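Local coordinates for Ras-associated and pleckstrin homology domains-containing protein 1 (Homo sapiens, PDB 4GN1), which mediates localized membrane signals, is implicated in the regulation of lamellipodial dynamics and targets the Ena/VASP proteins EVL and VASP to the leading edge, at residues 33-38 with 83-88; 62-67 with 90-95; 98-103 with 224-229. One frame throughout, in Å; residues are numbered along the deposited sequence.

Contact 1. Residues 33-38 with 83-88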
loop_
_atom_site.group_PDB
_atom_site.type_symbol
_atom_site.label_atom_id
_atom_site.label_comp_id
_atom_site.label_asym_id
_atom_site.label_seq_id
_atom_site.Cartn_x
_atom_site.Cartn_y
_atom_site.Cartn_z
ATOM N N ASP A 33 17.499 -6.442 -5.028
ATOM C CA ASP A 33 18.427 -7.022 -6.005
ATOM C C ASP A 33 19.481 -7.887 -5.318
ATOM O O ASP A 33 19.853 -8.974 -5.824
ATOM C CB ASP A 33 19.027 -5.972 -6.935
ATOM C CG ASP A 33 18.001 -5.389 -7.900
ATOM O OD1 ASP A 33 16.906 -5.921 -8.077
ATOM O OD2 ASP A 33 18.265 -4.361 -8.514
ATOM N N ASN A 34 19.924 -7.441 -4.146
ATOM C CA ASN A 34 20.848 -8.225 -3.334
ATOM C C ASN A 34 20.199 -9.464 -2.741
ATOM O O ASN A 34 20.760 -10.549 -2.822
ATOM C CB ASN A 34 21.500 -7.364 -2.243
ATOM C CG ASN A 34 22.515 -6.400 -2.808
ATOM O OD1 ASN A 34 22.972 -6.562 -3.937
ATOM N ND2 ASN A 34 22.858 -5.377 -2.045
ATOM N N LEU A 35 19.009 -9.325 -2.171
ATOM C CA LEU A 35 18.298 -10.494 -1.694
ATOM C C LEU A 35 18.136 -11.568 -2.799
ATOM O O LEU A 35 18.348 -12.763 -2.556
ATOM C CB LEU A 35 16.956 -10.109 -1.072
ATOM C CG LEU A 35 17.068 -9.565 0.346
ATOM C CD1 LEU A 35 15.825 -8.770 0.749
ATOM C CD2 LEU A 35 17.340 -10.714 1.305
ATOM N N MET A 36 17.767 -11.139 -3.999
ATOM C CA MET A 36 17.673 -12.055 -5.144
ATOM C C MET A 36 19.004 -12.761 -5.468
ATOM O O MET A 36 19.021 -13.978 -5.529
ATOM C CB MET A 36 17.027 -11.380 -6.360
ATOM C CG MET A 36 15.596 -10.938 -6.044
ATOM S SD MET A 36 14.600 -10.278 -7.385
ATOM C CE MET A 36 15.234 -8.603 -7.548
ATOM N N ASP A 37 20.112 -12.013 -5.563
ATOM C CA ASP A 37 21.450 -12.598 -5.808
ATOM C C ASP A 37 21.884 -13.588 -4.733
ATOM O O ASP A 37 22.391 -14.660 -5.047
ATOM C CB ASP A 37 22.561 -11.536 -5.881
ATOM C CG ASP A 37 22.322 -10.501 -6.937
ATOM O OD1 ASP A 37 21.713 -10.814 -7.977
ATOM O OD2 ASP A 37 22.755 -9.346 -6.719
ATOM N N LYS A 38 21.725 -13.227 -3.472
ATOM C CA LYS A 38 22.272 -14.073 -2.432
ATOM C C LYS A 38 21.457 -15.345 -2.179
ATOM O O LYS A 38 21.989 -16.331 -1.643
ATOM C CB LYS A 38 22.499 -13.285 -1.154
ATOM C CG LYS A 38 23.685 -12.347 -1.260
ATOM C CD LYS A 38 24.987 -13.132 -1.334
ATOM C CE LYS A 38 26.214 -12.239 -1.531
ATOM N NZ LYS A 38 26.517 -11.431 -0.315
ATOM N N LEU A 83 10.898 -7.636 8.769
ATOM C CA LEU A 83 11.066 -7.459 7.355
ATOM C C LEU A 83 10.839 -8.822 6.749
ATOM O O LEU A 83 11.270 -9.841 7.312
ATOM C CB LEU A 83 12.467 -6.964 7.052
ATOM C CG LEU A 83 12.701 -5.491 6.680
ATOM C CD1 LEU A 83 11.663 -4.526 7.235
ATOM C CD2 LEU A 83 14.106 -5.034 7.028
ATOM N N ILE A 84 10.140 -8.849 5.617
ATOM C CA ILE A 84 9.841 -10.093 4.955
ATOM C C ILE A 84 10.105 -10.000 3.454
ATOM O O ILE A 84 9.579 -9.119 2.760
ATOM C CB ILE A 84 8.383 -10.554 5.198
ATOM C CG1 ILE A 84 8.002 -10.403 6.670
ATOM C CG2 ILE A 84 8.208 -12.000 4.750
ATOM C CD1 ILE A 84 6.637 -10.960 7.044
ATOM N N PHE A 85 10.893 -10.955 2.965
ATOM C CA PHE A 85 11.223 -11.065 1.565
ATOM C C PHE A 85 10.394 -12.182 0.966
ATOM O O PHE A 85 10.614 -13.337 1.277
ATOM C CB PHE A 85 12.710 -11.355 1.432
ATOM C CG PHE A 85 13.149 -11.660 0.041
ATOM C CD1 PHE A 85 13.154 -10.670 -0.933
ATOM C CD2 PHE A 85 13.573 -12.919 -0.288
ATOM C CE1 PHE A 85 13.579 -10.947 -2.221
ATOM C CE2 PHE A 85 14.001 -13.207 -1.571
ATOM C CZ PHE A 85 14.007 -12.225 -2.537
ATOM N N MET A 86 9.421 -11.820 0.137
ATOM C CA MET A 86 8.490 -12.771 -0.507
ATOM C C MET A 86 7.936 -12.188 -1.806
ATOM O O MET A 86 7.938 -10.986 -2.001
ATOM C CB MET A 86 7.305 -13.104 0.413
ATOM C CG MET A 86 6.546 -11.883 0.926
ATOM S SD MET A 86 5.310 -12.260 2.202
ATOM C CE MET A 86 4.541 -13.711 1.459
ATOM N N GLU A 87 7.463 -13.050 -2.686
ATOM C CA GLU A 87 6.779 -12.620 -3.880
ATOM C C GLU A 87 5.427 -12.074 -3.494
ATOM O O GLU A 87 4.658 -12.735 -2.791
ATOM C CB GLU A 87 6.551 -13.815 -4.782
ATOM C CG GLU A 87 7.660 -14.079 -5.765
ATOM C CD GLU A 87 7.596 -15.501 -6.241
ATOM O OE1 GLU A 87 7.488 -15.701 -7.460
ATOM O OE2 GLU A 87 7.622 -16.418 -5.372
ATOM N N ARG A 88 5.130 -10.864 -3.934
ATOM C CA ARG A 88 3.779 -10.330 -3.749
ATOM C C ARG A 88 3.218 -9.898 -5.101
ATOM O O ARG A 88 3.760 -9.004 -5.749
ATOM C CB ARG A 88 3.785 -9.181 -2.734
ATOM C CG ARG A 88 4.225 -9.590 -1.319
ATOM C CD ARG A 88 3.228 -10.503 -0.619
ATOM N NE ARG A 88 1.971 -9.797 -0.384
ATOM C CZ ARG A 88 1.570 -9.309 0.785
ATOM N NH1 ARG A 88 2.300 -9.488 1.874
ATOM N NH2 ARG A 88 0.405 -8.681 0.861
#
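Leu-35 lies across one face of the Phe-85 ring, and the two buried side chains run past each other in opposite directions, one from the helix, the other from the strand. The CH-pi contact is made by the beta carbon: Leu-35 CB stands 3.9 Å from the centroid of the Phe-85 ring, 18° off the ring normal and displaced toward the rim near CE1. The same leucine adds its CD1 methyl, 3.7 Å from Phe-85 CD1, so CB and CD1 together follow that flank of the ring. Phe-85 gets there because its CG is anti to the backbone N (chi1 173°), which carries the ring toward helix 28-39. This is the helix-on-sheet core of the ubiquitin-like Ras-associating domain, with helix 28-39 laid against the sheet. Met-36 takes the rim instead: it crosses the phenylalanine at about a right angle, and its CG sits near the ring plane, 4.1 Å from Phe-85 CZ. Trp-47 stacks with the same ring from the neighbouring strand 47-53, while Leu-32 and Val-10 also touch Phe-85.

Contact 2. Residues 62-67 with 90-95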
loop_
_atom_site.group_PDB
_atom_site.type_symbol
_atom_site.label_atom_id
_atom_site.label_comp_id
_atom_site.label_asym_id
_atom_site.label_seq_id
_atom_site.Cartn_x
_atom_site.Cartn_y
_atom_site.Cartn_z
ATOM N N PHE A 62 6.831 -2.191 0.774
ATOM C CA PHE A 62 7.560 -0.956 0.494
ATOM C C PHE A 62 7.502 -0.696 -0.984
ATOM O O PHE A 62 7.495 -1.652 -1.760
ATOM C CB PHE A 62 9.035 -1.120 0.839
ATOM C CG PHE A 62 9.322 -1.147 2.298
ATOM C CD1 PHE A 62 9.151 -0.017 3.070
ATOM C CD2 PHE A 62 9.777 -2.301 2.897
ATOM C CE1 PHE A 62 9.428 -0.032 4.419
ATOM C CE2 PHE A 62 10.069 -2.321 4.250
ATOM C CZ PHE A 62 9.901 -1.182 5.007
ATOM N N GLU A 63 7.472 0.578 -1.381
ATOM C CA GLU A 63 7.747 0.896 -2.774
ATOM C C GLU A 63 9.267 0.866 -2.985
ATOM O O GLU A 63 10.065 1.219 -2.090
ATOM C CB GLU A 63 7.148 2.245 -3.203
ATOM C CG GLU A 63 5.706 2.498 -2.742
ATOM C CD GLU A 63 4.683 1.477 -3.250
ATOM O OE1 GLU A 63 3.647 1.320 -2.545
ATOM O OE2 GLU A 63 4.866 0.865 -4.345
ATOM N N ASP A 64 9.653 0.443 -4.180
ATOM C CA ASP A 64 11.047 0.122 -4.486
ATOM C C ASP A 64 12.002 1.297 -4.488
ATOM O O ASP A 64 13.222 1.132 -4.350
ATOM C CB ASP A 64 11.099 -0.627 -5.807
ATOM C CG ASP A 64 10.562 -2.025 -5.669
ATOM O OD1 ASP A 64 10.508 -2.510 -4.508
ATOM O OD2 ASP A 64 10.184 -2.623 -6.707
ATOM N N HIS A 65 11.436 2.484 -4.607
ATOM C CA HIS A 65 12.197 3.708 -4.592
ATOM C C HIS A 65 12.520 4.212 -3.225
ATOM O O HIS A 65 13.169 5.244 -3.099
ATOM C CB HIS A 65 11.430 4.788 -5.344
ATOM C CG HIS A 65 10.177 5.284 -4.636
ATOM N ND1 HIS A 65 10.101 6.516 -4.043
ATOM C CD2 HIS A 65 8.926 4.725 -4.510
ATOM C CE1 HIS A 65 8.876 6.710 -3.556
ATOM N NE2 HIS A 65 8.154 5.607 -3.821
ATOM N N GLU A 66 12.049 3.525 -2.193
ATOM C CA GLU A 66 12.124 4.065 -0.843
ATOM C C GLU A 66 13.471 3.736 -0.236
ATOM O O GLU A 66 14.005 2.625 -0.445
ATOM C CB GLU A 66 11.008 3.499 0.052
ATOM C CG GLU A 66 9.622 3.972 -0.333
ATOM C CD GLU A 66 8.584 3.645 0.717
ATOM O OE1 GLU A 66 8.561 4.346 1.783
ATOM O OE2 GLU A 66 7.779 2.718 0.460
ATOM N N ASN A 67 14.003 4.702 0.508
ATOM C CA ASN A 67 15.211 4.496 1.266
ATOM C C ASN A 67 14.851 3.566 2.440
ATOM O O ASN A 67 14.008 3.888 3.286
ATOM C CB ASN A 67 15.762 5.853 1.711
ATOM C CG ASN A 67 17.146 5.763 2.335
ATOM O OD1 ASN A 67 17.309 5.281 3.459
ATOM N ND2 ASN A 67 18.140 6.243 1.630
ATOM N N GLU A 90 0.385 -8.413 -5.559
ATOM C CA GLU A 90 -0.208 -7.106 -5.313
ATOM C C GLU A 90 0.676 -5.933 -5.762
ATOM O O GLU A 90 0.142 -4.881 -6.117
ATOM C CB GLU A 90 -0.534 -6.888 -3.829
ATOM C CG GLU A 90 -1.588 -7.782 -3.226
ATOM C CD GLU A 90 -1.014 -8.803 -2.260
ATOM O OE1 GLU A 90 -1.778 -9.282 -1.402
ATOM O OE2 GLU A 90 0.186 -9.130 -2.340
ATOM N N LYS A 91 2.008 -6.086 -5.732
ATOM C CA LYS A 91 2.891 -4.913 -5.940
ATOM C C LYS A 91 2.741 -4.291 -7.328
ATOM O O LYS A 91 2.604 -3.081 -7.452
ATOM C CB LYS A 91 4.382 -5.209 -5.622
ATOM C CG LYS A 91 5.275 -3.968 -5.773
ATOM C CD LYS A 91 6.725 -4.150 -5.294
ATOM C CE LYS A 91 7.543 -5.119 -6.171
ATOM N NZ LYS A 91 8.963 -5.230 -5.738
ATOM N N TYR A 92 2.782 -5.112 -8.364
ATOM C CA TYR A 92 2.631 -4.575 -9.713
ATOM C C TYR A 92 1.382 -5.046 -10.456
ATOM O O TYR A 92 1.313 -4.941 -11.683
ATOM C CB TYR A 92 3.902 -4.800 -10.542
ATOM C CG TYR A 92 5.052 -3.981 -10.010
ATOM C CD1 TYR A 92 4.934 -2.583 -9.853
ATOM C CD2 TYR A 92 6.247 -4.589 -9.632
ATOM C CE1 TYR A 92 5.976 -1.830 -9.349
ATOM C CE2 TYR A 92 7.291 -3.843 -9.135
ATOM C CZ TYR A 92 7.153 -2.469 -8.996
ATOM O OH TYR A 92 8.194 -1.750 -8.480
ATOM N N ALA A 93 0.397 -5.555 -9.717
ATOM C CA ALA A 93 -0.846 -6.029 -10.334
ATOM C C ALA A 93 -1.377 -4.897 -11.218
ATOM O O ALA A 93 -1.457 -5.029 -12.437
ATOM C CB ALA A 93 -1.871 -6.439 -9.284
ATOM N N LEU A 94 -1.653 -3.763 -10.583
ATOM C CA LEU A 94 -2.082 -2.542 -11.249
ATOM C C LEU A 94 -1.399 -2.254 -12.600
ATOM O O LEU A 94 -2.029 -1.751 -13.531
ATOM C CB LEU A 94 -1.885 -1.370 -10.280
ATOM C CG LEU A 94 -1.646 0.013 -10.862
ATOM C CD1 LEU A 94 -3.000 0.601 -11.217
ATOM C CD2 LEU A 94 -0.927 0.914 -9.876
ATOM N N PHE A 95 -0.121 -2.568 -12.717
ATOM C CA PHE A 95 0.602 -2.256 -13.937
ATOM C C PHE A 95 0.483 -3.336 -14.985
ATOM O O PHE A 95 0.482 -3.029 -16.171
ATOM C CB PHE A 95 2.062 -1.984 -13.626
ATOM C CG PHE A 95 2.272 -0.663 -12.978
ATOM C CD1 PHE A 95 2.525 0.465 -13.753
ATOM C CD2 PHE A 95 2.139 -0.532 -11.608
ATOM C CE1 PHE A 95 2.684 1.699 -13.164
ATOM C CE2 PHE A 95 2.284 0.699 -11.009
ATOM C CZ PHE A 95 2.557 1.818 -11.788
#
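Asp-64 OD2 is the oxygen that draws the two segments together, accepting from a lysine and a tyrosine that are neighbours in the chain. Tyr-92 OH donates to Asp-64 OD2 at 2.8 Å, arriving from above the carboxylate plane, 44° out of it. Lys-91 NZ forms a salt bridge with the same group, 3.0 Å from Asp-64 OD2 and on its syn lone pair; a weak second bond of 3.4 Å runs from Lys-91 NZ to Asp-64 OD1. A further positive charge, Arg-29 of helix 28-39, pairs with OD2 as well. With two cations and a hydroxyl around it, this buried carboxylate is probably held in its ionised form.

The lysine reaches the site extended about chi1 (-177°) and with a single bend at chi3, crossing the aspartate at about a right angle. Its ammonium group also donates to the carbonyl oxygen of Trp-47. Along the way Lys-91 CG passes 3.8 Å above the plane of the Tyr-92 ring, over its centre. That ring presents its hydroxyl edge to Asp-64, with the carboxylate and ring planes 67° apart.

Asp-64 belongs to a type I beta turn from Glu-63 to Glu-66, closed by the bond from Glu-66 N to Glu-63 O. The turn is braced a second time where Glu-63 N donates to Glu-66 OE2 at 2.8 Å, on the anti lone pair. Glu-63 itself pairs through its carboxylate with Arg-236 of helix 225-240. The arrangement is a buried charge cluster at the place where the ubiquitin-like Ras-associating fold meets, through Glu-63 and Arg-236, the C-terminal helix of the pleckstrin homology domain.

Contact 3. Residues 98-103 with 224-229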
loop_
_atom_site.group_PDB
_atom_site.type_symbol
_atom_site.label_atom_id
_atom_site.label_comp_id
_atom_site.label_asym_id
_atom_site.label_seq_id
_atom_site.Cartn_x
_atom_site.Cartn_y
_atom_site.Cartn_z
ATOM N N PRO A 98 -3.810 -2.647 -15.947
ATOM C CA PRO A 98 -4.328 -1.309 -15.590
ATOM C C PRO A 98 -5.815 -1.085 -15.932
ATOM O O PRO A 98 -6.511 -0.317 -15.247
ATOM C CB PRO A 98 -3.439 -0.371 -16.410
ATOM C CG PRO A 98 -2.974 -1.198 -17.566
ATOM C CD PRO A 98 -2.751 -2.562 -16.979
ATOM N N GLN A 99 -6.295 -1.756 -16.977
ATOM C CA GLN A 99 -7.708 -1.682 -17.356
ATOM C C GLN A 99 -8.611 -2.074 -16.163
ATOM O O GLN A 99 -9.793 -1.719 -16.090
ATOM C CB GLN A 99 -7.966 -2.554 -18.590
ATOM C CG GLN A 99 -8.062 -4.044 -18.324
ATOM C CD GLN A 99 -6.724 -4.705 -18.073
ATOM O OE1 GLN A 99 -5.695 -4.038 -17.933
ATOM N NE2 GLN A 99 -6.730 -6.031 -18.022
ATOM N N ASN A 100 -8.023 -2.776 -15.199
ATOM C CA ASN A 100 -8.773 -3.176 -14.017
ATOM C C ASN A 100 -8.737 -2.210 -12.849
ATOM O O ASN A 100 -9.433 -2.419 -11.861
ATOM C CB ASN A 100 -8.375 -4.569 -13.600
ATOM C CG ASN A 100 -8.846 -5.592 -14.590
ATOM O OD1 ASN A 100 -9.953 -5.487 -15.115
ATOM N ND2 ASN A 100 -8.006 -6.574 -14.876
ATOM N N TYR A 101 -7.976 -1.133 -12.980
ATOM C CA TYR A 101 -7.876 -0.171 -11.891
ATOM C C TYR A 101 -8.142 1.236 -12.348
ATOM O O TYR A 101 -8.788 2.000 -11.613
ATOM C CB TYR A 101 -6.506 -0.248 -11.214
ATOM C CG TYR A 101 -6.211 -1.633 -10.694
ATOM C CD1 TYR A 101 -5.737 -2.629 -11.556
ATOM C CD2 TYR A 101 -6.414 -1.953 -9.347
ATOM C CE1 TYR A 101 -5.473 -3.902 -11.091
ATOM C CE2 TYR A 101 -6.158 -3.226 -8.875
ATOM C CZ TYR A 101 -5.678 -4.192 -9.751
ATOM O OH TYR A 101 -5.414 -5.465 -9.307
ATOM N N LEU A 102 -7.655 1.566 -13.555
ATOM C CA LEU A 102 -7.676 2.945 -14.089
ATOM C C LEU A 102 -8.940 3.271 -14.893
ATOM O O LEU A 102 -9.194 4.431 -15.244
ATOM C CB LEU A 102 -6.426 3.213 -14.917
ATOM C CG LEU A 102 -5.085 2.826 -14.285
ATOM C CD1 LEU A 102 -3.957 3.041 -15.284
ATOM C CD2 LEU A 102 -4.811 3.579 -12.987
ATOM N N LEU A 103 -9.702 2.231 -15.222
ATOM C CA LEU A 103 -11.108 2.370 -15.568
ATOM C C LEU A 103 -11.713 1.454 -14.541
ATOM O O LEU A 103 -11.157 0.365 -14.245
ATOM C CB LEU A 103 -11.422 1.831 -16.954
ATOM C CG LEU A 103 -10.249 1.682 -17.907
ATOM C CD1 LEU A 103 -10.492 0.507 -18.834
ATOM C CD2 LEU A 103 -9.984 2.976 -18.663
ATOM N N ASP A 224 -15.226 -6.643 -0.212
ATOM C CA ASP A 224 -14.641 -7.785 -0.914
ATOM C C ASP A 224 -13.212 -7.461 -1.371
ATOM O O ASP A 224 -12.725 -6.349 -1.149
ATOM C CB ASP A 224 -15.548 -8.225 -2.079
ATOM C CG ASP A 224 -15.804 -7.111 -3.077
ATOM O OD1 ASP A 224 -14.860 -6.382 -3.424
ATOM O OD2 ASP A 224 -16.951 -6.963 -3.532
ATOM N N VAL A 225 -12.532 -8.414 -2.001
ATOM C CA VAL A 225 -11.079 -8.274 -2.214
ATOM C C VAL A 225 -10.771 -7.312 -3.368
ATOM O O VAL A 225 -9.689 -6.693 -3.423
ATOM C CB VAL A 225 -10.383 -9.655 -2.359
ATOM C CG1 VAL A 225 -10.537 -10.218 -3.763
ATOM C CG2 VAL A 225 -8.922 -9.575 -1.958
ATOM N N ARG A 226 -11.749 -7.180 -4.261
ATOM C CA ARG A 226 -11.703 -6.258 -5.379
ATOM C C ARG A 226 -11.698 -4.802 -4.901
ATOM O O ARG A 226 -10.831 -4.013 -5.285
ATOM C CB ARG A 226 -12.908 -6.530 -6.295
ATOM C CG ARG A 226 -12.824 -5.948 -7.695
ATOM C CD ARG A 226 -11.751 -6.622 -8.547
ATOM N NE ARG A 226 -11.667 -5.989 -9.867
ATOM C CZ ARG A 226 -10.912 -4.928 -10.154
ATOM N NH1 ARG A 226 -10.144 -4.364 -9.225
ATOM N NH2 ARG A 226 -10.928 -4.428 -11.386
ATOM N N THR A 227 -12.670 -4.451 -4.065
ATOM C CA THR A 227 -12.767 -3.091 -3.508
ATOM C C THR A 227 -11.482 -2.758 -2.746
ATOM O O THR A 227 -10.937 -1.667 -2.889
ATOM C CB THR A 227 -13.984 -2.930 -2.559
ATOM O OG1 THR A 227 -15.141 -3.522 -3.155
ATOM C CG2 THR A 227 -14.272 -1.454 -2.273
ATOM N N LEU A 228 -11.006 -3.709 -1.952
ATOM C CA LEU A 228 -9.731 -3.565 -1.278
ATOM C C LEU A 228 -8.605 -3.223 -2.258
ATOM O O LEU A 228 -7.855 -2.269 -2.027
ATOM C CB LEU A 228 -9.398 -4.811 -0.448
ATOM C CG LEU A 228 -8.059 -4.852 0.290
ATOM C CD1 LEU A 228 -7.931 -3.718 1.309
ATOM C CD2 LEU A 228 -7.835 -6.211 0.953
ATOM N N HIS A 229 -8.520 -3.955 -3.372
ATOM C CA HIS A 229 -7.454 -3.735 -4.351
ATOM C C HIS A 229 -7.552 -2.417 -5.060
ATOM O O HIS A 229 -6.539 -1.704 -5.221
ATOM C CB HIS A 229 -7.335 -4.903 -5.327
ATOM C CG HIS A 229 -6.762 -6.163 -4.697
ATOM N ND1 HIS A 229 -6.956 -7.395 -5.218
ATOM C CD2 HIS A 229 -6.017 -6.346 -3.531
ATOM C CE1 HIS A 229 -6.356 -8.311 -4.438
ATOM N NE2 HIS A 229 -5.779 -7.665 -3.407
#
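Arg-226 NH2 donates to the backbone oxygen of Asn-100 in a nearly straight bond, with an N-H...O angle of 176°. The carbonyl is met on a lone pair and in its own plane, and the oxygen lies in the guanidinium plane too, so the two flat groups meet edge-on. The modelled length of 2.5 Å from Arg-226 NH2 to Asn-100 O is suspiciously short, probably an inaccuracy of the model, and says nothing about strength. Arg-226 NH1 adds only a weak bond to the same Asn-100 oxygen, at 3.4 Å. The arginine reaches the loop with chi1 near trans (-163°), then a turn at chi2.

Arg-226 belongs to the first turn of helix 225-240, the C-terminal helix that is a hallmark of the pleckstrin homology fold. That turn is N-capped by Asp-224, whose OD1 accepts from Thr-227 N at 3.0 Å and also from Thr-227 OG1. Asp-224 OD2 pairs with Lys-106 as well.

The asparagine amide oxygen turns to Ala-109 N. Arg-226 NH1 lies over one face of the Tyr-101 ring, but Arg-226 CZ is 5.4 Å from the ring centroid, too far for more than a faint cation-pi attraction. Tyr-101 and His-229 extend alongside each other in the same direction: Tyr-101 CE2 comes within 4.1 Å of His-229 CB, and His-229 O sits at the ring edge, near its plane, 4.0 Å from Tyr-101 CE2. Asn-233 and Ala-93 also touch Tyr-101.

Overall arrangement
From the N terminus, helix 28-39 comes first, and contact 1 closes when the chain returns as strand 83-87. Contact 2 opens inside that loop at 62-67 and closes beyond it at 90-95, so the two cross; Leu-83 CD1 meets Phe-62 CE2 where they touch. Contact 1 lies within the Ras-associating fold, whereas contact 2 ties its turn after strand 58-61 to the segment that follows strand 83-87 and enters helix 93-96. Contact 3 follows in series, closing the long loop from 98-103 through the PH strands to helix 225-240. Leu-94 packs on Tyr-101 and Leu-102, linking contacts 2 and 3, whose centres are about 16 Å apart.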